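Long-range contacts in transaminase (Bacillus megaterium, PDB 5G0A), which probably transfers amino groups between S-configured amines and carbonyl compounds, using pyridoxal-5'-phosphate as its cofactor: residues V142-D147 / V234-S239; S194-Q199 / G243-P248; L213-Y218 / Y249-Q254. One frame throughout, in Å; residues are numbered along the deposited sequence.

Contact 1: V142-D147 / V234-S239; sequences VTREHD and VITEVS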
loop_
_atom_site.group_PDB
_atom_site.type_symbol
_atom_site.label_atom_id
_atom_site.label_comp_id
_atom_site.label_asym_id
_atom_site.label_seq_id
_atom_site.Cartn_x
_atom_site.Cartn_y
_atom_site.Cartn_z
ATOM N N VAL B 142 -14.128 -2.628 6.369
ATOM C CA VAL B 142 -13.945 -3.129 7.729
ATOM C C VAL B 142 -14.349 -4.594 7.763
ATOM O O VAL B 142 -15.479 -4.950 7.369
ATOM C CB VAL B 142 -14.832 -2.336 8.719
ATOM C CG1 VAL B 142 -14.677 -2.891 10.131
ATOM C CG2 VAL B 142 -14.482 -0.861 8.662
ATOM N N THR B 143 -13.415 -5.419 8.235
ATOM C CA THR B 143 -13.667 -6.834 8.484
ATOM C C THR B 143 -13.501 -7.125 9.989
ATOM O O THR B 143 -13.346 -6.188 10.797
ATOM C CB THR B 143 -12.697 -7.680 7.648
ATOM O OG1 THR B 143 -13.143 -9.044 7.638
ATOM C CG2 THR B 143 -11.246 -7.566 8.209
ATOM N N ARG B 144 -13.579 -8.394 10.387
ATOM C CA ARG B 144 -13.392 -8.758 11.800
ATOM C C ARG B 144 -12.289 -9.788 11.967
ATOM O O ARG B 144 -12.089 -10.636 11.102
ATOM C CB ARG B 144 -14.689 -9.308 12.442
ATOM C CG ARG B 144 -15.855 -8.311 12.497
ATOM C CD ARG B 144 -16.733 -8.353 11.237
ATOM N NE ARG B 144 -17.061 -9.742 10.871
ATOM C CZ ARG B 144 -17.966 -10.499 11.490
ATOM N NH1 ARG B 144 -18.682 -10.010 12.512
ATOM N NH2 ARG B 144 -18.155 -11.761 11.100
ATOM N N GLU B 145 -11.618 -9.739 13.115
ATOM C CA GLU B 145 -10.720 -10.811 13.543
ATOM C C GLU B 145 -11.409 -12.170 13.347
ATOM O O GLU B 145 -12.574 -12.319 13.702
ATOM C CB GLU B 145 -10.319 -10.640 15.024
ATOM C CG GLU B 145 -9.176 -11.584 15.398
ATOM C CD GLU B 145 -8.872 -11.704 16.886
ATOM O OE1 GLU B 145 -9.731 -11.373 17.730
ATOM O OE2 GLU B 145 -7.748 -12.146 17.206
ATOM N N HIS B 146 -10.663 -13.120 12.785
ATOM C CA HIS B 146 -11.089 -14.498 12.499
ATOM C C HIS B 146 -12.062 -14.682 11.333
ATOM O O HIS B 146 -12.487 -15.822 11.081
ATOM C CB HIS B 146 -11.650 -15.218 13.741
ATOM C CG HIS B 146 -10.798 -15.084 14.966
ATOM N ND1 HIS B 146 -9.428 -15.229 14.946
ATOM C CD2 HIS B 146 -11.132 -14.842 16.256
ATOM C CE1 HIS B 146 -8.954 -15.076 16.174
ATOM N NE2 HIS B 146 -9.965 -14.841 16.984
ATOM N N ASP B 147 -12.396 -13.612 10.608
ATOM C CA ASP B 147 -13.251 -13.771 9.430
ATOM C C ASP B 147 -12.468 -14.496 8.348
ATOM O O ASP B 147 -11.269 -14.272 8.185
ATOM C CB ASP B 147 -13.701 -12.426 8.843
ATOM C CG ASP B 147 -14.994 -11.913 9.437
ATOM O OD1 ASP B 147 -15.444 -12.439 10.474
ATOM O OD2 ASP B 147 -15.594 -11.001 8.825
ATOM N N VAL B 234 -18.723 -2.490 5.900
ATOM C CA VAL B 234 -18.306 -3.488 6.856
ATOM C C VAL B 234 -18.723 -4.817 6.230
ATOM O O VAL B 234 -19.860 -4.954 5.768
ATOM C CB VAL B 234 -19.054 -3.318 8.202
ATOM C CG1 VAL B 234 -18.636 -4.424 9.160
ATOM C CG2 VAL B 234 -18.717 -1.957 8.825
ATOM N N ILE B 235 -17.803 -5.770 6.191
ATOM C CA ILE B 235 -18.119 -7.127 5.728
ATOM C C ILE B 235 -18.144 -8.082 6.910
ATOM O O ILE B 235 -17.268 -8.028 7.756
ATOM C CB ILE B 235 -17.140 -7.602 4.621
ATOM C CG1 ILE B 235 -17.633 -8.936 4.036
ATOM C CG2 ILE B 235 -15.667 -7.643 5.105
ATOM C CD1 ILE B 235 -16.914 -9.327 2.757
ATOM N N THR B 236 -19.146 -8.971 6.953
ATOM C CA THR B 236 -19.326 -9.889 8.069
ATOM C C THR B 236 -19.638 -11.299 7.566
ATOM O O THR B 236 -19.895 -11.496 6.380
ATOM C CB THR B 236 -20.519 -9.478 8.973
ATOM O OG1 THR B 236 -21.732 -9.501 8.206
ATOM C CG2 THR B 236 -20.302 -8.076 9.582
ATOM N N GLU B 237 -19.601 -12.268 8.484
ATOM C CA GLU B 237 -20.229 -13.587 8.305
ATOM C C GLU B 237 -21.117 -13.684 9.531
ATOM O O GLU B 237 -20.661 -13.358 10.638
ATOM C CB GLU B 237 -19.216 -14.728 8.427
ATOM C CG GLU B 237 -18.002 -14.716 7.520
ATOM C CD GLU B 237 -17.023 -15.811 7.912
ATOM O OE1 GLU B 237 -17.346 -17.008 7.688
ATOM O OE2 GLU B 237 -15.959 -15.494 8.491
ATOM N N VAL B 238 -22.358 -14.128 9.384
ATOM C CA VAL B 238 -23.228 -14.153 10.583
ATOM C C VAL B 238 -22.768 -15.240 11.539
ATOM O O VAL B 238 -22.954 -15.141 12.752
ATOM C CB VAL B 238 -24.729 -14.313 10.288
ATOM C CG1 VAL B 238 -25.253 -13.171 9.432
ATOM C CG2 VAL B 238 -25.052 -15.697 9.714
ATOM N N SER B 239 -22.199 -16.295 10.986
ATOM C CA SER B 239 -21.544 -17.300 11.781
ATOM C C SER B 239 -20.210 -17.487 11.104
ATOM O O SER B 239 -20.165 -17.838 9.916
ATOM C CB SER B 239 -22.355 -18.601 11.759
ATOM O OG SER B 239 -21.693 -19.630 12.462
HETATM O O HOH W 1 -14.322 -17.394 9.705
#
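Arg144 folds over Thr236 because its side chain is bent twice: CG starts anti to the carbonyl carbon, and turns at chi2 (89°) and chi3 (47°) bring CD and then NE against Ile235 O and Thr236. Thr236 CB then lies over the centre of one guanidinium face, 3.7 Å above its plane. Arg144 NE donates a nearly straight bond of 2.8 Å to Asp147 OD2, with the oxygen in the guanidinium plane and approached on its syn side; this is a salt bridge. The type II turn from Arg144 to Asp147 returns the acid to its partner. A weak bond of 3.0 Å links Arg144 NH2 to the carbonyl oxygen Glu237 O. The contact lies at the C-terminal ends of two adjacent parallel strands, 140-144 and 231-236, in the mixed sheet of a class-III, fold-type-I aminotransferase. Further back the strands are tied by Ile235 N to Val142 O at 2.7 Å, and Val142 and Val234 lie on the same face of the sheet, Val142 CB 3.9 Å from Val234 CG2, under Ile223 of helix 214-226. Beyond the turn, the Asp147 and Glu237 side chains run alongside each other, pointing opposite ways, their carboxylate planes 78° apart and Asp147 OD1 only 3.7 Å from Glu237 OE2. Gln240 and His149 hold the Asp147 oxygens, while Tyr148 N binds Glu237 OE2. A water, 2.8 Å from Glu237 OE2, also donates to His146 O. Glu237 itself touches the bound pyridoxal-5'-phosphate.

Contact 2: S194-Q199 / G243-P248; sequences SPNMFQ and GSAMPP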
loop_
_atom_site.group_PDB
_atom_site.type_symbol
_atom_site.label_atom_id
_atom_site.label_comp_id
_atom_site.label_asym_id
_atom_site.label_seq_id
_atom_site.Cartn_x
_atom_site.Cartn_y
_atom_site.Cartn_z
ATOM N N SER B 194 -13.753 -9.374 16.726
ATOM C CA SER B 194 -14.712 -10.434 16.484
ATOM C C SER B 194 -15.934 -10.213 17.402
ATOM O O SER B 194 -15.809 -9.595 18.476
ATOM C CB SER B 194 -14.061 -11.789 16.749
ATOM O OG SER B 194 -13.754 -11.944 18.109
ATOM N N PRO B 195 -17.107 -10.721 16.997
ATOM C CA PRO B 195 -18.289 -10.603 17.855
ATOM C C PRO B 195 -18.134 -11.232 19.240
ATOM O O PRO B 195 -18.856 -10.853 20.160
ATOM C CB PRO B 195 -19.359 -11.379 17.076
ATOM C CG PRO B 195 -18.929 -11.286 15.664
ATOM C CD PRO B 195 -17.428 -11.379 15.711
ATOM N N ASN B 196 -17.218 -12.185 19.382
ATOM C CA ASN B 196 -17.051 -12.940 20.627
ATOM C C ASN B 196 -15.882 -12.469 21.491
ATOM O O ASN B 196 -15.508 -13.142 22.453
ATOM C CB ASN B 196 -16.876 -14.434 20.326
ATOM C CG ASN B 196 -18.198 -15.152 20.087
ATOM O OD1 ASN B 196 -19.281 -14.578 20.241
ATOM N ND2 ASN B 196 -18.111 -16.426 19.721
ATOM N N MET B 197 -15.307 -11.323 21.142
ATOM C CA MET B 197 -14.013 -10.912 21.694
ATOM C C MET B 197 -14.050 -10.498 23.166
ATOM O O MET B 197 -13.107 -10.785 23.911
ATOM C CB MET B 197 -13.406 -9.790 20.842
ATOM C CG MET B 197 -11.899 -9.656 20.981
ATOM S SD MET B 197 -11.136 -8.890 19.539
ATOM C CE MET B 197 -9.407 -8.943 20.019
ATOM N N PHE B 198 -15.121 -9.823 23.577
ATOM C CA PHE B 198 -15.248 -9.348 24.957
ATOM C C PHE B 198 -16.296 -10.123 25.757
ATOM O O PHE B 198 -17.478 -9.775 25.738
ATOM C CB PHE B 198 -15.574 -7.857 24.968
ATOM C CG PHE B 198 -14.642 -7.038 24.118
ATOM C CD1 PHE B 198 -13.316 -6.847 24.504
ATOM C CD2 PHE B 198 -15.079 -6.490 22.914
ATOM C CE1 PHE B 198 -12.452 -6.104 23.713
ATOM C CE2 PHE B 198 -14.221 -5.743 22.119
ATOM C CZ PHE B 198 -12.909 -5.547 22.522
ATOM N N GLN B 199 -15.841 -11.154 26.465
ATOM C CA GLN B 199 -16.717 -12.037 27.240
ATOM C C GLN B 199 -16.448 -11.916 28.734
ATOM O O GLN B 199 -15.362 -11.506 29.143
ATOM C CB GLN B 199 -16.511 -13.497 26.827
ATOM C CG GLN B 199 -16.838 -13.807 25.374
ATOM C CD GLN B 199 -16.912 -15.297 25.088
ATOM O OE1 GLN B 199 -17.329 -16.089 25.938
ATOM N NE2 GLN B 199 -16.518 -15.686 23.882
ATOM N N GLY B 243 -13.684 -19.776 10.752
ATOM C CA GLY B 243 -13.347 -19.205 12.073
ATOM C C GLY B 243 -14.122 -19.832 13.224
ATOM O O GLY B 243 -13.758 -19.659 14.400
ATOM N N SER B 244 -15.210 -20.529 12.884
ATOM C CA SER B 244 -15.922 -21.432 13.819
ATOM C C SER B 244 -16.473 -20.741 15.062
ATOM O O SER B 244 -16.059 -21.047 16.187
ATOM C CB SER B 244 -15.023 -22.609 14.232
ATOM O OG SER B 244 -14.584 -23.329 13.100
ATOM N N ALA B 245 -17.407 -19.816 14.850
ATOM C CA ALA B 245 -17.951 -19.002 15.936
ATOM C C ALA B 245 -19.371 -18.545 15.637
ATOM O O ALA B 245 -19.763 -18.398 14.475
ATOM C CB ALA B 245 -17.045 -17.811 16.222
ATOM N N MET B 246 -20.140 -18.349 16.702
ATOM C CA MET B 246 -21.522 -17.908 16.619
ATOM C C MET B 246 -21.626 -16.611 17.410
ATOM O O MET B 246 -21.136 -16.540 18.537
ATOM C CB MET B 246 -22.456 -18.951 17.241
ATOM C CG MET B 246 -22.709 -20.176 16.378
ATOM S SD MET B 246 -23.741 -19.784 14.955
ATOM C CE MET B 246 -25.339 -19.462 15.717
ATOM N N PRO B 247 -22.255 -15.580 16.831
ATOM C CA PRO B 247 -22.295 -14.309 17.543
ATOM C C PRO B 247 -23.420 -14.265 18.582
ATOM O O PRO B 247 -24.366 -15.049 18.493
ATOM C CB PRO B 247 -22.586 -13.311 16.426
ATOM C CG PRO B 247 -23.414 -14.077 15.448
ATOM C CD PRO B 247 -23.017 -15.529 15.567
ATOM N N PRO B 248 -23.324 -13.341 19.559
ATOM C CA PRO B 248 -24.481 -13.055 20.397
ATOM C C PRO B 248 -25.591 -12.533 19.504
ATOM O O PRO B 248 -25.321 -11.764 18.570
ATOM C CB PRO B 248 -23.980 -11.938 21.315
ATOM C CG PRO B 248 -22.858 -11.294 20.563
ATOM C CD PRO B 248 -22.196 -12.430 19.837
#
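Pro195 turns its CB toward the two consecutive prolines of the opposing loop: Pro195 CB sits 3.8 Å from Pro247 CB and 4.1 Å from Pro248 CD. The Pro248 ring also comes up to the backbone beside it, its CD 3.7 Å from Pro195 O. Asn196 passes Pro248 with the two side chains directed oppositely. With Asn196 CG anti to its own carbonyl carbon (chi1 -82°), the side chain reaches the backbone of the 243-248 loop, and Asn196 CG comes within 3.6 Å of Met246 O. Both segments are irregular loops that leave parallel strands of the large sheet, 189-192 and 231-236, on the way to helices 214-226 and 251-262. The first is shaped by a type I turn from Ser194 to Met197, in which Met197 N bonds to Ser194 O. Gln199 NE2 donates to Asn196 O at 3.1 Å, meeting a lone pair in the carbonyl plane. From the end of the turn onward the loop reaches the second subunit, where Phe198 meets Phe198 of that subunit and Met197 packs on Tyr218 of the same neighbour. In the other loop, Arg406 binds the carbonyl oxygens of Gly243 and Ser244.

Contact 3: L213-Y218 / Y249-Q254; sequences LLSVKY and YEYIPQ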
loop_
_atom_site.group_PDB
_atom_site.type_symbol
_atom_site.label_atom_id
_atom_site.label_comp_id
_atom_site.label_asym_id
_atom_site.label_seq_id
_atom_site.Cartn_x
_atom_site.Cartn_y
_atom_site.Cartn_z
ATOM N N LEU B 213 -23.075 -3.439 22.214
ATOM C CA LEU B 213 -22.033 -4.438 22.414
ATOM C C LEU B 213 -20.684 -3.747 22.277
ATOM O O LEU B 213 -20.504 -2.879 21.415
ATOM C CB LEU B 213 -22.167 -5.587 21.405
ATOM C CG LEU B 213 -23.304 -6.591 21.613
ATOM C CD1 LEU B 213 -23.434 -7.508 20.399
ATOM C CD2 LEU B 213 -23.086 -7.428 22.861
ATOM N N LEU B 214 -19.741 -4.120 23.138
ATOM C CA LEU B 214 -18.412 -3.512 23.133
ATOM C C LEU B 214 -17.695 -3.725 21.796
ATOM O O LEU B 214 -16.990 -2.834 21.311
ATOM C CB LEU B 214 -17.556 -4.039 24.294
ATOM C CG LEU B 214 -17.407 -3.160 25.546
ATOM C CD1 LEU B 214 -18.737 -2.694 26.116
ATOM C CD2 LEU B 214 -16.583 -3.877 26.611
ATOM N N SER B 215 -17.875 -4.912 21.221
ATOM C CA SER B 215 -17.347 -5.188 19.886
ATOM C C SER B 215 -17.850 -4.167 18.869
ATOM O O SER B 215 -17.061 -3.648 18.069
ATOM C CB SER B 215 -17.702 -6.611 19.444
ATOM O OG SER B 215 -19.104 -6.732 19.336
ATOM N N VAL B 216 -19.162 -3.913 18.874
ATOM C CA VAL B 216 -19.771 -2.911 18.000
ATOM C C VAL B 216 -19.277 -1.494 18.322
ATOM O O VAL B 216 -18.952 -0.706 17.415
ATOM C CB VAL B 216 -21.318 -2.981 18.048
ATOM C CG1 VAL B 216 -21.941 -1.844 17.248
ATOM C CG2 VAL B 216 -21.813 -4.347 17.552
ATOM N N LYS B 217 -19.222 -1.161 19.611
ATOM C CA LYS B 217 -18.724 0.156 20.030
ATOM C C LYS B 217 -17.349 0.462 19.449
ATOM O O LYS B 217 -17.114 1.540 18.897
ATOM C CB LYS B 217 -18.677 0.279 21.570
ATOM C CG LYS B 217 -18.056 1.588 22.045
ATOM C CD LYS B 217 -17.474 1.500 23.447
ATOM C CE LYS B 217 -16.791 2.805 23.829
ATOM N NZ LYS B 217 -17.762 3.853 24.257
ATOM N N TYR B 218 -16.430 -0.481 19.578
ATOM C CA TYR B 218 -15.090 -0.232 19.121
ATOM C C TYR B 218 -15.009 -0.229 17.592
ATOM O O TYR B 218 -14.227 0.527 17.016
ATOM C CB TYR B 218 -14.072 -1.191 19.748
ATOM C CG TYR B 218 -12.668 -0.819 19.364
ATOM C CD1 TYR B 218 -12.160 0.460 19.655
ATOM C CD2 TYR B 218 -11.847 -1.708 18.676
ATOM C CE1 TYR B 218 -10.881 0.824 19.292
ATOM C CE2 TYR B 218 -10.560 -1.348 18.309
ATOM C CZ TYR B 218 -10.081 -0.083 18.620
ATOM O OH TYR B 218 -8.808 0.291 18.260
ATOM N N TYR B 249 -26.821 -12.958 19.767
ATOM C CA TYR B 249 -27.949 -12.594 18.918
ATOM C C TYR B 249 -27.931 -11.135 18.478
ATOM O O TYR B 249 -28.343 -10.818 17.372
ATOM C CB TYR B 249 -29.293 -12.879 19.616
ATOM C CG TYR B 249 -30.445 -12.443 18.749
ATOM C CD1 TYR B 249 -30.879 -13.248 17.699
ATOM C CD2 TYR B 249 -31.059 -11.199 18.931
ATOM C CE1 TYR B 249 -31.915 -12.848 16.876
ATOM C CE2 TYR B 249 -32.092 -10.784 18.102
ATOM C CZ TYR B 249 -32.512 -11.616 17.079
ATOM O OH TYR B 249 -33.537 -11.233 16.245
ATOM N N GLU B 250 -27.485 -10.246 19.365
ATOM C CA GLU B 250 -27.622 -8.820 19.149
ATOM C C GLU B 250 -26.605 -8.200 18.192
ATOM O O GLU B 250 -26.810 -7.088 17.708
ATOM C CB GLU B 250 -27.539 -8.080 20.475
ATOM C CG GLU B 250 -28.726 -7.168 20.701
ATOM C CD GLU B 250 -30.043 -7.897 20.522
ATOM O OE1 GLU B 250 -30.272 -8.876 21.255
ATOM O OE2 GLU B 250 -30.841 -7.500 19.638
ATOM N N TYR B 251 -25.503 -8.896 17.970
ATOM C CA TYR B 251 -24.409 -8.353 17.140
ATOM C C TYR B 251 -24.853 -7.890 15.741
ATOM O O TYR B 251 -24.615 -6.731 15.359
ATOM C CB TYR B 251 -23.248 -9.359 17.062
ATOM C CG TYR B 251 -22.113 -8.835 16.211
ATOM C CD1 TYR B 251 -21.129 -8.001 16.759
ATOM C CD2 TYR B 251 -22.061 -9.131 14.842
ATOM C CE1 TYR B 251 -20.094 -7.488 15.970
ATOM C CE2 TYR B 251 -21.032 -8.635 14.042
ATOM C CZ TYR B 251 -20.059 -7.825 14.604
ATOM O OH TYR B 251 -19.056 -7.344 13.802
ATOM N N ILE B 252 -25.498 -8.780 14.983
ATOM C CA ILE B 252 -25.897 -8.460 13.610
ATOM C C ILE B 252 -26.918 -7.309 13.528
ATOM O O ILE B 252 -26.728 -6.367 12.765
ATOM C CB ILE B 252 -26.337 -9.735 12.813
ATOM C CG1 ILE B 252 -25.120 -10.649 12.550
ATOM C CG2 ILE B 252 -27.031 -9.349 11.504
ATOM C CD1 ILE B 252 -24.031 -10.026 11.642
ATOM N N PRO B 253 -27.995 -7.355 14.337
ATOM C CA PRO B 253 -28.851 -6.175 14.331
ATOM C C PRO B 253 -28.093 -4.890 14.683
ATOM O O PRO B 253 -28.368 -3.832 14.099
ATOM C CB PRO B 253 -29.935 -6.515 15.391
ATOM C CG PRO B 253 -29.992 -8.004 15.378
ATOM C CD PRO B 253 -28.572 -8.461 15.126
ATOM N N GLN B 254 -27.136 -4.978 15.606
ATOM C CA GLN B 254 -26.371 -3.779 15.963
ATOM C C GLN B 254 -25.442 -3.298 14.844
ATOM O O GLN B 254 -25.250 -2.104 14.671
ATOM C CB GLN B 254 -25.629 -3.963 17.279
ATOM C CG GLN B 254 -26.551 -3.770 18.476
ATOM C CD GLN B 254 -25.806 -3.751 19.805
ATOM O OE1 GLN B 254 -24.610 -3.481 19.872
ATOM N NE2 GLN B 254 -26.538 -4.023 20.881
#
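Leu213 and Gln254 make the hydrogen bond of this contact, the backbone Leu213 N donating to the side-chain oxygen Gln254 OE1 at 2.8 Å and 161°. The donor lies in the amide carbonyl plane, on a lone pair. Gln254 CG is anti to the carbonyl carbon (chi1 -80°) and the chain is extended beyond it, which carries the amide across to the start of the other helix; Gln254 NE2 bonds in turn to Gly211 O, so both ends of the amide grip the backbone leading into helix 214-226. An alanine in place of Gln254 would probably leave the Leu213 N-H and the Gly211 carbonyl without these mates and open a gap beside Leu213 CG. Leu213 occupies the N-cap position of that helix. Helices 214-226 and 251-262 both pack on the sheet face that bears Val142 and Val234, as the covering helices of the large domain's alpha/beta fold, and this contact joins their N-terminal ends. Van der Waals contacts lie beside the bond. Leu213 CD1 reaches the backbone at Tyr251, 3.5 Å from Tyr251 N and 3.8 Å from Tyr251 CB, while its side chain crosses that of Gln254 at about a right angle. Val216 CG2 touches both Tyr251 CD1 and Gln254 CB, 3.8 Å from each. Two groups meet the aromatic ring at its edge: Ser215 OG, in the ring plane and 3.5 Å from Tyr251 CD1, and Leu213 CD1, near the plane. The Tyr251 hydroxyl is hydrogen-bonded to Arg144.

The three contacts lie on one side of the chain's centre, their own centres 10 to 12 Å apart. Along the chain the first segments come in the order 142-147, 194-199, 213-218, and the second segments follow as 234-239, 243-248, 249-254, the last two running on without a break. Contact 1 belongs to the sheet, contact 2 to loops beyond its strands, and contact 3 to the helices those loops lead into. Arg144 NH1 reaches Tyr251 OH at 3.0 Å, probably a hydrogen bond joining sheet to helix, and Pro195 CG packs on Tyr251 CE2. A probable hydrogen bond between Ser239 OG and Ala245 O joins contacts 1 and 2, and all three contacts reach the second subunit.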